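Local coordinates for protein minor fimbrium anchoring subunit Mfa2 (Porphyromonas gingivalis, PDB 5NFI) that tethers minor fimbriae to the bacterial outer membrane through the shaft subunit Mfa1 and regulates fimbrial length, at residues T67-G72 with L112-S117; V7-Q12 with T135-R140; E157-K162 with L213-K218; F250-V255 with V269-N274. All coordinates share one frame; numbering follows the deposited sequence.

Interaction 1 (T67-G72 with L112-S117)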
# COMPACT_ATOMS: atom_id res chain seq x y z
N THR A 67 -6.91 -13.27 -16.39
CA THR A 67 -6.87 -12.00 -15.68
C THR A 67 -5.40 -11.67 -15.49
O THR A 67 -4.56 -12.56 -15.31
CB THR A 67 -7.59 -12.06 -14.32
OG1 THR A 67 -8.86 -12.70 -14.47
CG2 THR A 67 -7.79 -10.66 -13.78
N ILE A 68 -5.09 -10.38 -15.57
CA ILE A 68 -3.72 -9.95 -15.41
C ILE A 68 -3.57 -9.18 -14.10
O ILE A 68 -4.38 -8.30 -13.79
CB ILE A 68 -3.30 -9.10 -16.62
CG1 ILE A 68 -2.58 -10.01 -17.62
CG2 ILE A 68 -2.40 -7.96 -16.20
CD1 ILE A 68 -2.44 -9.43 -18.99
N PHE A 69 -2.54 -9.53 -13.33
CA PHE A 69 -2.20 -8.80 -12.11
C PHE A 69 -0.92 -8.02 -12.36
O PHE A 69 0.05 -8.55 -12.91
CB PHE A 69 -2.05 -9.75 -10.93
CG PHE A 69 -3.26 -10.62 -10.67
CD1 PHE A 69 -4.54 -10.13 -10.87
CD2 PHE A 69 -3.12 -11.93 -10.24
CE1 PHE A 69 -5.66 -10.92 -10.65
CE2 PHE A 69 -4.23 -12.72 -10.02
CZ PHE A 69 -5.50 -12.21 -10.22
N ALA A 70 -0.89 -6.75 -11.97
CA ALA A 70 0.29 -5.95 -12.28
C ALA A 70 0.85 -5.24 -11.05
O ALA A 70 0.12 -4.63 -10.26
CB ALA A 70 -0.02 -4.95 -13.39
N TRP A 71 2.16 -5.30 -10.93
CA TRP A 71 2.83 -4.69 -9.80
C TRP A 71 3.86 -3.70 -10.25
O TRP A 71 4.69 -4.00 -11.11
CB TRP A 71 3.46 -5.76 -8.93
CG TRP A 71 2.46 -6.63 -8.24
CD1 TRP A 71 1.94 -7.81 -8.68
CD2 TRP A 71 1.86 -6.38 -6.96
NE1 TRP A 71 1.06 -8.32 -7.76
CE2 TRP A 71 0.99 -7.46 -6.69
CE3 TRP A 71 1.98 -5.35 -6.01
CZ2 TRP A 71 0.25 -7.54 -5.51
CZ3 TRP A 71 1.23 -5.44 -4.84
CH2 TRP A 71 0.38 -6.52 -4.60
N GLY A 72 3.81 -2.51 -9.67
CA GLY A 72 4.70 -1.43 -10.04
C GLY A 72 5.69 -1.16 -8.95
O GLY A 72 5.32 -1.01 -7.79
N LEU A 112 4.60 1.98 -4.41
CA LEU A 112 4.29 0.61 -4.79
C LEU A 112 2.91 0.60 -5.38
O LEU A 112 1.98 1.18 -4.81
CB LEU A 112 4.35 -0.32 -3.59
CG LEU A 112 4.04 -1.78 -3.93
CD1 LEU A 112 5.23 -2.41 -4.61
CD2 LEU A 112 3.62 -2.57 -2.70
N TRP A 113 2.76 -0.08 -6.51
CA TRP A 113 1.49 0.03 -7.25
C TRP A 113 0.88 -1.31 -7.62
O TRP A 113 1.59 -2.25 -7.95
CB TRP A 113 1.71 0.83 -8.52
CG TRP A 113 2.26 2.19 -8.31
CD1 TRP A 113 3.55 2.52 -8.03
CD2 TRP A 113 1.53 3.42 -8.40
NE1 TRP A 113 3.67 3.89 -7.92
CE2 TRP A 113 2.45 4.46 -8.15
CE3 TRP A 113 0.20 3.75 -8.66
CZ2 TRP A 113 2.08 5.80 -8.16
CZ3 TRP A 113 -0.17 5.06 -8.67
CH2 TRP A 113 0.76 6.08 -8.42
N TYR A 114 -0.45 -1.38 -7.60
CA TYR A 114 -1.13 -2.59 -8.06
C TYR A 114 -2.26 -2.33 -9.06
O TYR A 114 -2.97 -1.34 -8.98
CB TYR A 114 -1.68 -3.38 -6.88
CG TYR A 114 -2.42 -4.60 -7.38
CD1 TYR A 114 -1.72 -5.66 -7.96
CD2 TYR A 114 -3.80 -4.66 -7.34
CE1 TYR A 114 -2.39 -6.77 -8.46
CE2 TYR A 114 -4.47 -5.75 -7.84
CZ TYR A 114 -3.76 -6.80 -8.40
OH TYR A 114 -4.43 -7.90 -8.89
N ALA A 115 -2.43 -3.22 -10.02
CA ALA A 115 -3.60 -3.15 -10.89
C ALA A 115 -4.18 -4.54 -11.15
O ALA A 115 -3.44 -5.53 -11.25
CB ALA A 115 -3.26 -2.47 -12.20
N THR A 116 -5.50 -4.62 -11.24
CA THR A 116 -6.14 -5.80 -11.80
C THR A 116 -6.79 -5.36 -13.10
O THR A 116 -7.53 -4.38 -13.13
CB THR A 116 -7.20 -6.41 -10.87
OG1 THR A 116 -6.59 -6.80 -9.62
CG2 THR A 116 -7.83 -7.63 -11.53
N SER A 117 -6.48 -6.06 -14.18
CA SER A 117 -7.17 -5.83 -15.44
C SER A 117 -8.55 -6.49 -15.40
O SER A 117 -8.84 -7.31 -14.53
CB SER A 117 -6.36 -6.40 -16.60
OG SER A 117 -6.59 -7.79 -16.72
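Antiparallel beta pairing in the N-terminal beta-rich half of this fimbrillin-superfamily protein brings Thr67-Gly72 against Leu112-Ser117, the two strand axes running at 165°. Backbone bonds carry the register. Ala70 and Ala115 form a hydrogen-bonded pair, with Ala70 N to Ala115 O and Ala115 N to Ala70 O both at 2.9 Å. Gly72 and Trp113 make the next such pair; there Gly72 N stands above the carbonyl plane of Trp113 O at 2.8 Å, whereas Trp113 N meets a lone pair of Gly72 O in plane. At the other end the pattern passes to a side chain: Ser117 N reaches Ile68 O almost straight, and Ile68 N donates to Ser117 OG at 3.2 Å.

Aromatic packing occupies the face bearing Phe69, Trp71, Tyr114 and Thr116. Tyr114 CG lies anti to its backbone N (chi1 178°), which brings the ring over toward strand 67-72. Its CD1 sits over the centre of one Trp71 face, 3.5 Å from Trp71 CE2, with the ring planes inclined at 49°. Trp71 NE1 is satisfied elsewhere, by Phe172 O. Further along, the methyl Thr116 CG2 meets the edge of the Phe69 ring, 4.0 Å from Phe69 CE1. The Tyr114 ring runs alongside Phe69, whose CB lies at the phenol edge, 3.9 Å from Tyr114 CE1, and Tyr114 OH shares a hydrogen bond of 2.5 Å with Thr116 OG1 of its own strand.

Interaction 2 (V7-Q12 with T135-R140)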
# COMPACT_ATOMS: atom_id res chain seq x y z
N VAL A 7 -1.38 -4.67 -22.91
CA VAL A 7 -1.94 -4.01 -21.74
C VAL A 7 -1.44 -2.58 -21.61
O VAL A 7 -0.24 -2.31 -21.70
CB VAL A 7 -1.61 -4.76 -20.43
CG1 VAL A 7 -2.21 -4.03 -19.25
CG2 VAL A 7 -2.14 -6.17 -20.49
N ASN A 8 -2.39 -1.67 -21.42
CA ASN A 8 -2.12 -0.27 -21.21
C ASN A 8 -2.28 0.10 -19.74
O ASN A 8 -3.26 -0.28 -19.09
CB ASN A 8 -3.06 0.58 -22.05
CG ASN A 8 -2.95 2.05 -21.72
OD1 ASN A 8 -3.68 2.57 -20.87
ND2 ASN A 8 -2.01 2.72 -22.38
N PHE A 9 -1.31 0.82 -19.19
CA PHE A 9 -1.39 1.09 -17.77
C PHE A 9 -1.65 2.56 -17.52
O PHE A 9 -0.94 3.43 -18.06
CB PHE A 9 -0.11 0.64 -17.05
CG PHE A 9 0.08 -0.86 -17.06
CD1 PHE A 9 -0.79 -1.69 -16.37
CD2 PHE A 9 1.14 -1.44 -17.75
CE1 PHE A 9 -0.61 -3.06 -16.37
CE2 PHE A 9 1.33 -2.81 -17.74
CZ PHE A 9 0.46 -3.63 -17.05
N TYR A 10 -2.69 2.80 -16.72
CA TYR A 10 -3.09 4.14 -16.31
C TYR A 10 -3.29 4.19 -14.79
O TYR A 10 -3.14 3.19 -14.09
CB TYR A 10 -4.36 4.57 -17.05
CG TYR A 10 -5.64 3.81 -16.72
CD1 TYR A 10 -5.88 2.55 -17.24
CD2 TYR A 10 -6.63 4.38 -15.92
CE1 TYR A 10 -7.06 1.86 -16.97
CE2 TYR A 10 -7.81 3.70 -15.63
CZ TYR A 10 -8.03 2.44 -16.16
OH TYR A 10 -9.20 1.76 -15.89
N SER A 11 -3.62 5.37 -14.28
CA SER A 11 -3.96 5.50 -12.87
C SER A 11 -5.08 6.52 -12.71
O SER A 11 -4.90 7.72 -12.94
CB SER A 11 -2.74 5.90 -12.04
OG SER A 11 -3.03 5.83 -10.65
N GLN A 12 -6.24 6.03 -12.32
CA GLN A 12 -7.39 6.87 -12.11
C GLN A 12 -8.04 6.45 -10.81
O GLN A 12 -8.58 5.35 -10.69
CB GLN A 12 -8.37 6.77 -13.27
CG GLN A 12 -9.51 7.75 -13.16
CD GLN A 12 -10.15 8.03 -14.50
OE1 GLN A 12 -9.99 7.27 -15.46
NE2 GLN A 12 -10.87 9.14 -14.57
N THR A 135 -6.23 -4.64 -23.59
CA THR A 135 -6.94 -4.29 -22.38
C THR A 135 -6.20 -3.14 -21.68
O THR A 135 -5.10 -2.78 -22.07
CB THR A 135 -7.07 -5.49 -21.43
OG1 THR A 135 -7.97 -5.17 -20.36
CG2 THR A 135 -5.72 -5.88 -20.86
N ARG A 136 -6.85 -2.57 -20.67
CA ARG A 136 -6.27 -1.53 -19.82
C ARG A 136 -6.30 -1.99 -18.38
O ARG A 136 -7.17 -2.79 -18.00
CB ARG A 136 -7.03 -0.21 -19.95
CG ARG A 136 -7.03 0.37 -21.33
CD ARG A 136 -7.90 1.62 -21.45
NE ARG A 136 -7.35 2.80 -20.78
CZ ARG A 136 -7.96 3.50 -19.81
NH1 ARG A 136 -9.16 3.15 -19.37
NH2 ARG A 136 -7.37 4.57 -19.30
N ALA A 137 -5.38 -1.48 -17.56
CA ALA A 137 -5.35 -1.77 -16.13
C ALA A 137 -5.10 -0.51 -15.30
O ALA A 137 -4.26 0.30 -15.66
CB ALA A 137 -4.30 -2.82 -15.83
N ASN A 138 -5.83 -0.36 -14.19
CA ASN A 138 -5.72 0.82 -13.34
C ASN A 138 -4.79 0.60 -12.14
O ASN A 138 -5.10 -0.16 -11.22
CB ASN A 138 -7.10 1.25 -12.85
CG ASN A 138 -7.08 2.59 -12.09
OD1 ASN A 138 -6.03 3.11 -11.72
ND2 ASN A 138 -8.27 3.13 -11.84
N LEU A 139 -3.64 1.27 -12.17
CA LEU A 139 -2.68 1.14 -11.10
C LEU A 139 -3.10 2.05 -9.96
O LEU A 139 -3.24 3.27 -10.15
CB LEU A 139 -1.27 1.49 -11.57
CG LEU A 139 -0.62 0.52 -12.55
CD1 LEU A 139 0.43 1.24 -13.38
CD2 LEU A 139 0.02 -0.64 -11.81
N ARG A 140 -3.33 1.43 -8.80
CA ARG A 140 -3.61 2.11 -7.56
C ARG A 140 -2.38 2.06 -6.68
O ARG A 140 -1.76 1.01 -6.54
CB ARG A 140 -4.80 1.46 -6.86
CG ARG A 140 -5.05 1.97 -5.44
CD ARG A 140 -5.64 3.39 -5.38
NE ARG A 140 -5.80 3.77 -3.98
CZ ARG A 140 -5.30 4.87 -3.43
NH1 ARG A 140 -4.63 5.75 -4.17
NH2 ARG A 140 -5.47 5.10 -2.14
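Four backbone hydrogen bonds in the alternating pattern of parallel strands join Val7-Gln12 to Thr135-Arg140. Asn8 N donates to Thr135 O, Ala137 N to Asn8 O at 2.9 Å nearly along the C=O axis, Tyr10 N to Ala137 O almost perfectly straight (177°), and Leu139 N to Tyr10 O at 2.8 Å. Beyond Tyr10 side chains take over. Ser11 OG, anti to its backbone N, gives its proton to Leu139 O at 2.6 Å. The Asn138 amide grips the Gln12 backbone twice: its ND2 donates in the amide plane to a lone pair of Gln12 O, while Gln12 N approaches Asn138 OD1 at 3.0 Å from above the carbonyl plane. The polar ends of Asn8 and Gln12 turn elsewhere, Asn8 ND2 to Lys54 O and Ser51 O, Gln12 NE2 to Ala16 O.

Tyr10 is held between two groups. The Arg136 guanidinium, its chain bent at chi3, stacks flat on one face with CZ 3.6 Å from the ring centroid and planes 11° apart, a cation-pi contact; Asn138 CB makes a CH-pi contact on the opposite face. Such parallel pairing of the N-terminal strand with strand 133-151 belongs to the beta-sheet framework of this transthyretin-clan protein.

Interaction 3 (E157-K162 with L213-K218)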
# COMPACT_ATOMS: atom_id res chain seq x y z
N GLU A 157 10.93 15.14 23.11
CA GLU A 157 11.94 14.17 22.75
C GLU A 157 11.82 12.87 23.55
O GLU A 157 12.42 11.86 23.18
CB GLU A 157 13.35 14.76 22.94
CG GLU A 157 13.76 14.96 24.40
CD GLU A 157 13.20 16.22 25.01
OE1 GLU A 157 12.34 16.87 24.35
OE2 GLU A 157 13.61 16.58 26.13
N ASN A 158 11.04 12.89 24.63
CA ASN A 158 10.87 11.71 25.49
C ASN A 158 9.75 10.80 24.97
O ASN A 158 9.50 9.74 25.54
CB ASN A 158 10.58 12.11 26.94
CG ASN A 158 11.80 12.68 27.69
OD1 ASN A 158 12.94 12.54 27.25
ND2 ASN A 158 11.56 13.29 28.84
N TYR A 159 9.09 11.21 23.90
CA TYR A 159 7.98 10.43 23.37
C TYR A 159 8.25 9.88 21.96
O TYR A 159 8.97 10.48 21.15
CB TYR A 159 6.70 11.27 23.39
CG TYR A 159 6.29 11.68 24.79
CD1 TYR A 159 6.87 12.78 25.42
CD2 TYR A 159 5.33 10.97 25.49
CE1 TYR A 159 6.50 13.15 26.69
CE2 TYR A 159 4.96 11.33 26.77
CZ TYR A 159 5.55 12.42 27.37
OH TYR A 159 5.17 12.79 28.64
N GLU A 160 7.66 8.72 21.69
CA GLU A 160 7.91 8.02 20.45
C GLU A 160 6.62 7.64 19.77
O GLU A 160 5.73 7.05 20.39
CB GLU A 160 8.75 6.76 20.71
CG GLU A 160 8.57 5.69 19.67
CD GLU A 160 9.80 4.83 19.50
OE1 GLU A 160 10.57 4.70 20.49
OE2 GLU A 160 10.00 4.31 18.38
N ILE A 161 6.52 8.00 18.49
CA ILE A 161 5.38 7.65 17.69
C ILE A 161 5.69 6.39 16.89
O ILE A 161 6.76 6.25 16.29
CB ILE A 161 4.97 8.80 16.77
CG1 ILE A 161 4.73 10.06 17.62
CG2 ILE A 161 3.71 8.44 15.99
CD1 ILE A 161 4.50 11.34 16.85
N LYS A 162 4.74 5.46 16.95
CA LYS A 162 4.87 4.18 16.30
C LYS A 162 3.66 3.87 15.47
O LYS A 162 2.53 4.22 15.83
CB LYS A 162 5.08 3.07 17.33
CG LYS A 162 6.37 3.17 18.09
CD LYS A 162 6.57 1.94 18.92
CE LYS A 162 7.50 2.22 20.08
NZ LYS A 162 7.88 0.95 20.81
N LEU A 213 -1.83 3.09 15.42
CA LEU A 213 -1.02 4.28 15.67
C LEU A 213 -0.88 4.39 17.17
O LEU A 213 -1.85 4.18 17.90
CB LEU A 213 -1.68 5.53 15.08
CG LEU A 213 -0.90 6.82 15.28
CD1 LEU A 213 0.39 6.77 14.49
CD2 LEU A 213 -1.74 8.04 14.89
N SER A 214 0.33 4.69 17.66
CA SER A 214 0.53 4.72 19.10
C SER A 214 1.60 5.71 19.54
O SER A 214 2.52 6.01 18.77
CB SER A 214 0.92 3.36 19.61
OG SER A 214 2.32 3.26 19.60
N VAL A 215 1.47 6.20 20.77
CA VAL A 215 2.43 7.13 21.36
C VAL A 215 2.89 6.59 22.69
O VAL A 215 2.05 6.24 23.56
CB VAL A 215 1.85 8.55 21.58
CG1 VAL A 215 2.93 9.49 22.09
CG2 VAL A 215 1.28 9.10 20.30
N THR A 216 4.21 6.55 22.86
CA THR A 216 4.85 5.94 24.02
C THR A 216 5.84 6.88 24.72
O THR A 216 6.60 7.60 24.07
CB THR A 216 5.60 4.65 23.60
OG1 THR A 216 4.66 3.69 23.12
CG2 THR A 216 6.36 4.07 24.78
N HIS A 217 5.85 6.88 26.04
CA HIS A 217 6.87 7.60 26.78
C HIS A 217 8.12 6.73 26.84
O HIS A 217 8.14 5.74 27.58
CB HIS A 217 6.36 7.96 28.18
CG HIS A 217 7.31 8.79 28.97
ND1 HIS A 217 7.98 8.31 30.08
CD2 HIS A 217 7.72 10.07 28.82
CE1 HIS A 217 8.76 9.26 30.57
NE2 HIS A 217 8.62 10.34 29.82
N LYS A 218 9.14 7.08 26.06
CA LYS A 218 10.34 6.26 25.89
C LYS A 218 11.09 5.91 27.20
O LYS A 218 11.46 4.75 27.40
CB LYS A 218 11.32 6.94 24.93
CG LYS A 218 10.84 7.04 23.50
CD LYS A 218 11.96 7.46 22.56
CE LYS A 218 12.35 8.90 22.78
NZ LYS A 218 13.79 9.17 22.44
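Strands 159-165 and 211-217 pair antiparallel, and the contact between Glu157-Lys162 and Leu213-Lys218 is tightest around Ile161, Leu213 and Val215, with its solvent side at Glu160, Lys162, Thr216 and the exposed Lys218. Two hydrogen-bonded pairs set the register. Glu160 N meets Thr216 O at 2.8 Å with a return bond from Thr216 N to Glu160 O, and Lys162 N meets Ser214 O at 2.9 Å, also reciprocated; all four donors lie in the carbonyl planes.

In the buried part, Ile161 CG2, anti to its backbone N, lies alongside Leu213 CD1 at 4.0 Å, and Ile161, Leu213 and Val215 also touch Val148 or Val150 of strand 133-151. Toward the strand end His217 turns an edge to the Tyr159 face, with CD2 3.5 Å from Tyr159 CZ, offset toward the rim, and ring planes at 60°. Thr220 OG1 bonds His217 ND1, which helps fix the imidazole's rotation.

On the other face the contacts are between aliphatic stems, and the long polar side chains are at least partly exposed. The Lys218 chain crosses Glu160 at about a right angle, and its CG touches Glu160 CB at 3.5 Å. Their charged ends stay apart, Glu160 OE1 to Lys218 NZ measuring 5.8 Å. Lys218 N closes the pairing on Asn158 O, nearly along the C=O axis. An apolar patch turned to strand 133-151 and a more polar outer face are consistent with an antiparallel pair of a beta-sandwich, as in transthyretin-like folds.

Interaction 4 (F250-V255 with V269-N274)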
# COMPACT_ATOMS: atom_id res chain seq x y z
N PHE A 250 -1.27 11.37 4.70
CA PHE A 250 -2.07 11.56 5.89
C PHE A 250 -1.36 12.45 6.91
O PHE A 250 -0.35 12.05 7.49
CB PHE A 250 -2.42 10.20 6.51
CG PHE A 250 -3.29 9.35 5.63
CD1 PHE A 250 -2.73 8.50 4.68
CD2 PHE A 250 -4.67 9.38 5.76
CE1 PHE A 250 -3.53 7.71 3.86
CE2 PHE A 250 -5.49 8.60 4.94
CZ PHE A 250 -4.91 7.76 3.98
N ASP A 251 -1.86 13.67 7.08
CA ASP A 251 -1.33 14.56 8.11
C ASP A 251 -2.18 14.36 9.35
O ASP A 251 -3.38 14.61 9.33
CB ASP A 251 -1.32 16.02 7.67
CG ASP A 251 -0.22 16.82 8.37
OD1 ASP A 251 0.44 16.25 9.26
OD2 ASP A 251 -0.00 18.01 8.05
N ILE A 252 -1.55 13.88 10.41
CA ILE A 252 -2.26 13.53 11.64
C ILE A 252 -1.75 14.37 12.79
O ILE A 252 -0.54 14.47 13.02
CB ILE A 252 -2.08 12.04 11.99
CG1 ILE A 252 -2.46 11.18 10.79
CG2 ILE A 252 -2.90 11.69 13.25
CD1 ILE A 252 -2.38 9.71 11.05
N ARG A 253 -2.69 14.97 13.52
CA ARG A 253 -2.31 15.70 14.72
C ARG A 253 -2.91 15.05 15.97
O ARG A 253 -4.09 14.74 16.03
CB ARG A 253 -2.74 17.15 14.64
CG ARG A 253 -2.33 17.93 15.88
CD ARG A 253 -2.59 19.40 15.71
NE ARG A 253 -2.40 20.08 16.98
CZ ARG A 253 -3.29 20.91 17.51
NH1 ARG A 253 -4.43 21.18 16.88
NH2 ARG A 253 -3.03 21.50 18.68
N LEU A 254 -2.05 14.84 16.95
CA LEU A 254 -2.47 14.34 18.25
C LEU A 254 -2.29 15.44 19.28
O LEU A 254 -1.17 15.91 19.51
CB LEU A 254 -1.67 13.10 18.61
CG LEU A 254 -1.80 11.98 17.58
CD1 LEU A 254 -0.94 10.76 17.96
CD2 LEU A 254 -3.27 11.61 17.40
N VAL A 255 -3.38 15.90 19.86
CA VAL A 255 -3.29 16.92 20.88
C VAL A 255 -3.17 16.27 22.25
O VAL A 255 -4.07 15.56 22.69
CB VAL A 255 -4.49 17.85 20.85
CG1 VAL A 255 -4.29 18.99 21.84
CG2 VAL A 255 -4.68 18.38 19.44
N VAL A 269 -6.15 13.93 23.72
CA VAL A 269 -7.52 14.41 23.89
C VAL A 269 -8.13 14.95 22.61
O VAL A 269 -9.21 15.55 22.65
CB VAL A 269 -7.59 15.55 24.94
CG1 VAL A 269 -7.21 15.04 26.33
CG2 VAL A 269 -6.70 16.71 24.53
N GLN A 270 -7.45 14.75 21.48
CA GLN A 270 -7.91 15.17 20.16
C GLN A 270 -7.04 14.56 19.08
O GLN A 270 -5.81 14.71 19.08
CB GLN A 270 -7.89 16.69 20.01
CG GLN A 270 -9.24 17.34 20.17
CD GLN A 270 -9.20 18.85 19.99
OE1 GLN A 270 -8.20 19.41 19.53
NE2 GLN A 270 -10.29 19.51 20.35
N ILE A 271 -7.67 13.87 18.14
CA ILE A 271 -6.93 13.39 17.00
C ILE A 271 -7.49 14.02 15.71
O ILE A 271 -8.66 13.85 15.36
CB ILE A 271 -6.95 11.85 16.93
CG1 ILE A 271 -6.49 11.38 15.55
CG2 ILE A 271 -8.32 11.31 17.25
CD1 ILE A 271 -6.31 9.88 15.44
N TRP A 272 -6.64 14.80 15.05
CA TRP A 272 -6.97 15.43 13.78
C TRP A 272 -6.37 14.62 12.65
O TRP A 272 -5.22 14.19 12.74
CB TRP A 272 -6.44 16.87 13.73
CG TRP A 272 -7.00 17.80 14.76
CD1 TRP A 272 -6.71 17.84 16.10
CD2 TRP A 272 -7.92 18.88 14.53
NE1 TRP A 272 -7.40 18.85 16.72
CE2 TRP A 272 -8.14 19.51 15.78
CE3 TRP A 272 -8.59 19.37 13.40
CZ2 TRP A 272 -9.01 20.60 15.92
CZ3 TRP A 272 -9.44 20.44 13.54
CH2 TRP A 272 -9.64 21.05 14.79
N ILE A 273 -7.14 14.42 11.58
CA ILE A 273 -6.62 13.79 10.36
C ILE A 273 -7.04 14.61 9.14
O ILE A 273 -8.23 14.89 8.94
CB ILE A 273 -7.11 12.34 10.20
CG1 ILE A 273 -6.67 11.50 11.39
CG2 ILE A 273 -6.50 11.71 8.93
CD1 ILE A 273 -7.14 10.06 11.34
N ASN A 274 -6.04 15.01 8.37
CA ASN A 274 -6.20 15.86 7.20
C ASN A 274 -7.13 17.04 7.45
O ASN A 274 -7.95 17.41 6.62
CB ASN A 274 -6.69 15.02 6.02
CG ASN A 274 -5.62 14.05 5.54
OD1 ASN A 274 -4.49 14.06 6.06
ND2 ASN A 274 -5.96 13.20 4.58
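Val269 lies on the second strand (266-273) of a beta hairpin with Phe250-Val255: its N donates to Val255 O at 2.8 Å, nearly along the C=O axis. Gln270 O then accepts Val255 N, so that Val269 and Gln270 both face Val255, the pattern of a beta bulge. The extended Gln270 side chain runs alongside Val255, and its OE1 receives Trp272 NE1 at 3.0 Å, the donor standing well above the amide carbonyl plane.

Ile271 lies on the opposite face, CG1 anti to its backbone N (chi1 165°), and its CB and CG1 each pack against Leu254 CD2 at 3.7 Å. Trp272 exchanges two backbone bonds with Arg253, the shorter being Trp272 N to Arg253 O at 2.7 Å. The two side chains run the same way: Arg253 NH1 lies over one face of the indole, 3.8 Å from Trp272 NE1, with planes 27° apart, while Val255 CG2 meets the indole edge. Arg253 NH2 has a stronger partner in a salt bridge to Asp151.

Ile273 CG1 then packs on Ile252 CG2 at 4.2 Å. Asn274 ends the pairing twice over, its N donating to Asp251 O and its OD1 accepting Asp251 N at 2.8 Å nearly along the C=O axis. Around the hairpin, strand 133-151 flanks Phe250-Val255, strand 276-280 flanks Val269-Ile273, and helix 229-233 packs on Phe250, Ile252 and Ile273.

In the fold
The contacts form two groups along strand 133-151, which belongs to interaction 2, neighbours strands of interactions 1 and 4, and touches side chains of interaction 3. Interactions 1 and 2 touch, centres 8 Å apart: Tyr114 O probably accepts a hydrogen bond from Arg140 N at 2.8 Å, and strand pairing gives the order 64-72, 113-122, 133-151, 3-10. Ala70 CB still meets Phe9 CE1 at 3.6 Å across two intervening strands, consistent with a curled sheet. Interactions 3 and 4, centres 15 Å apart, meet in side-chain packing, Val215 CG2 to Leu254 CD1 at 3.6 Å, consistent with facing sandwich layers. Centres of interactions 1 and 3 are about 36 Å apart, but nearest atoms of interactions 2 and 4 about 7 Å.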